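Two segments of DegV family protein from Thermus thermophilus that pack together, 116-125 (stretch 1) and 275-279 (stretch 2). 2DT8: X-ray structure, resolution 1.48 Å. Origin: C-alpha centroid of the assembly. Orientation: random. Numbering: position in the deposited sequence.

Stretch 1, residues 116-125: QAASLGVGMM
Stretch 2 (275-279) FYAYS

Strand 275-279 lies beside residues 116-119, which lead into helix 120-125; helix and strand axes approach to 8.2 Å and run in roughly the same direction, 29° apart. Gly-121 CA and Tyr-276 CA face each other in register, 5.6 Å apart, and the contact buries 331 Å² in all. Tyr-276 (phi/psi -111/161) is the most covered residue (112 Å²), then Met-124 (96 Å²) and Tyr-278 (51 Å²); all three are buried in the assembly. Tyr-276 CB points toward stretch 1, and chi1 of -111°, between wells, with chi2 of -83° lays the ring against the first helical turn. Gly-121 CA (-67/-34) sits over one face, 3.3 Å from the Tyr-276 ring centroid and 7° off the normal, a CH-pi contact. Glycine suits this place because an ideal CB on Gly-121 would clash with Tyr-276 CZ at 2.3 Å. Farther out, the phenol reaches Ala-117 and Ala-118: Ala-117 CB is 3.6 Å from Tyr-276 OH, and Ala-118 N gives Tyr-276 OH a weak hydrogen bond of 3.5 Å. A water donates to Gln-116 O (2.9 Å) and also hydrogen-bonds Tyr-276 OH (2.6 Å). Ala-118 (-149/160) is extended; Ser-119 (51/-140) occupies the N-cap position, its side chain making no capping bond. Met-124 N bonds Leu-120 O at 2.7 Å. Selenomethionine Met-124 (-65/-32; chi p, t, t) points toward the strand, its long, apolar side chain reaching both tyrosines: Met-124 SE is 3.8 Å from both Tyr-276 CB and Tyr-278 CD1. Met-124 SE lies oblique to the Tyr-276 ring, 5.2 Å from its centroid, and at the edge of the Tyr-278 ring, 5.1 Å from that centroid. Tyr-278 (-152/169; chi1 73°, p; chi2 -87°) also points toward stretch 1, whereas Ala-277 points away, the alternation of an extended strand. A second water donates to Met-124 O (2.8 Å) and hydrogen-bonds Tyr-278 OH (2.6 Å).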

# COMPACT_ATOMS: atom_id res chain seq x y z
N GLN A 116 5.70 5.71 -4.21
CA GLN A 116 4.52 6.48 -4.61
C GLN A 116 3.27 5.61 -4.53
O GLN A 116 2.27 5.86 -5.22
CB GLN A 116 4.66 7.07 -6.02
CG GLN A 116 5.73 8.16 -6.12
CD GLN A 116 5.65 8.92 -7.42
OE1 GLN A 116 5.32 8.35 -8.45
NE2 GLN A 116 5.97 10.21 -7.38
N ALA A 117 3.32 4.60 -3.67
CA ALA A 117 2.20 3.70 -3.50
C ALA A 117 1.87 3.51 -2.02
O ALA A 117 2.51 4.10 -1.15
CB ALA A 117 2.51 2.35 -4.14
N ALA A 118 0.89 2.66 -1.75
CA ALA A 118 0.48 2.39 -0.37
C ALA A 118 -0.04 0.95 -0.28
O ALA A 118 -0.41 0.36 -1.29
CB ALA A 118 -0.62 3.38 0.04
N SER A 119 -0.08 0.40 0.94
CA SER A 119 -0.55 -0.97 1.18
C SER A 119 0.19 -1.94 0.24
O SER A 119 1.39 -1.78 0.01
CB SER A 119 -2.07 -1.04 1.00
OG SER A 119 -2.56 -2.31 1.40
N LEU A 120 -0.51 -2.94 -0.30
CA LEU A 120 0.14 -3.90 -1.20
C LEU A 120 0.71 -3.29 -2.47
O LEU A 120 1.38 -3.97 -3.24
CB LEU A 120 -0.80 -5.06 -1.54
CG LEU A 120 -0.80 -6.15 -0.47
CD1 LEU A 120 -1.75 -7.26 -0.89
CD2 LEU A 120 0.60 -6.71 -0.28
N GLY A 121 0.44 -2.00 -2.71
CA GLY A 121 1.04 -1.33 -3.85
C GLY A 121 2.53 -1.25 -3.57
O GLY A 121 3.37 -1.31 -4.48
N VAL A 122 2.87 -1.09 -2.30
CA VAL A 122 4.28 -1.06 -1.89
C VAL A 122 4.73 -2.51 -1.79
O VAL A 122 5.80 -2.90 -2.28
CB VAL A 122 4.46 -0.39 -0.51
CG1 VAL A 122 5.94 -0.38 -0.13
CG2 VAL A 122 3.89 1.03 -0.53
N GLY A 123 3.90 -3.33 -1.15
CA GLY A 123 4.23 -4.74 -0.98
C GLY A 123 4.56 -5.48 -2.26
O GLY A 123 5.50 -6.28 -2.28
N MSE A 124 3.80 -5.22 -3.33
CA MSE A 124 4.05 -5.92 -4.59
C MSE A 124 5.41 -5.54 -5.16
O MSE A 124 6.06 -6.37 -5.81
CB MSE A 124 2.96 -5.63 -5.63
CG MSE A 124 2.99 -4.22 -6.18
SE MSE A 124 1.42 -3.89 -7.24
CE MSE A 124 2.02 -2.27 -8.08
N MSE A 125 5.84 -4.31 -4.93
CA MSE A 125 7.15 -3.88 -5.42
C MSE A 125 8.25 -4.54 -4.58
O MSE A 125 9.31 -4.90 -5.10
CB MSE A 125 7.26 -2.36 -5.40
CG MSE A 125 6.25 -1.71 -6.31
SE MSE A 125 6.61 0.15 -6.59
CE MSE A 125 4.91 0.70 -7.25
N PHE A 275 -7.81 -2.88 -5.58
CA PHE A 275 -6.67 -3.71 -5.92
C PHE A 275 -5.58 -2.93 -6.64
O PHE A 275 -5.83 -1.92 -7.29
CB PHE A 275 -6.88 -5.07 -6.63
CG PHE A 275 -7.34 -4.83 -8.04
CD1 PHE A 275 -8.66 -4.51 -8.30
CD2 PHE A 275 -6.43 -4.95 -9.09
CE1 PHE A 275 -9.09 -4.32 -9.60
CE2 PHE A 275 -6.87 -4.76 -10.40
CZ PHE A 275 -8.20 -4.44 -10.66
N TYR A 276 -4.35 -3.44 -6.44
CA TYR A 276 -3.24 -2.81 -7.13
C TYR A 276 -2.86 -3.89 -8.14
O TYR A 276 -3.20 -5.06 -8.00
CB TYR A 276 -2.05 -2.73 -6.12
CG TYR A 276 -1.79 -1.32 -5.73
CD1 TYR A 276 -1.01 -0.51 -6.55
CD2 TYR A 276 -2.31 -0.80 -4.54
CE1 TYR A 276 -0.76 0.81 -6.19
CE2 TYR A 276 -2.05 0.51 -4.18
CZ TYR A 276 -1.27 1.31 -5.00
OH TYR A 276 -1.03 2.63 -4.65
N ALA A 277 -2.13 -3.42 -9.17
CA ALA A 277 -1.70 -4.36 -10.18
C ALA A 277 -0.46 -3.91 -11.15
O ALA A 277 -0.26 -2.70 -11.25
CB ALA A 277 -2.75 -4.85 -11.29
N TYR A 278 0.34 -4.82 -11.70
CA TYR A 278 1.42 -4.44 -12.60
C TYR A 278 1.64 -5.61 -13.53
O TYR A 278 1.08 -6.69 -13.32
CB TYR A 278 2.73 -4.09 -11.87
CG TYR A 278 3.49 -5.25 -11.28
CD1 TYR A 278 3.20 -5.72 -10.00
CD2 TYR A 278 4.53 -5.86 -11.99
CE1 TYR A 278 3.92 -6.77 -9.44
CE2 TYR A 278 5.26 -6.92 -11.44
CZ TYR A 278 4.94 -7.36 -10.16
OH TYR A 278 5.64 -8.41 -9.61
N SER A 279 2.43 -5.40 -14.58
CA SER A 279 2.69 -6.46 -15.54
C SER A 279 4.18 -6.64 -15.74
O SER A 279 4.98 -5.78 -15.37
CB SER A 279 2.02 -6.15 -16.88
OG SER A 279 2.59 -4.99 -17.47
O HOH W 1 0.16 4.17 -6.39
O HOH W 2 5.22 -8.73 -7.07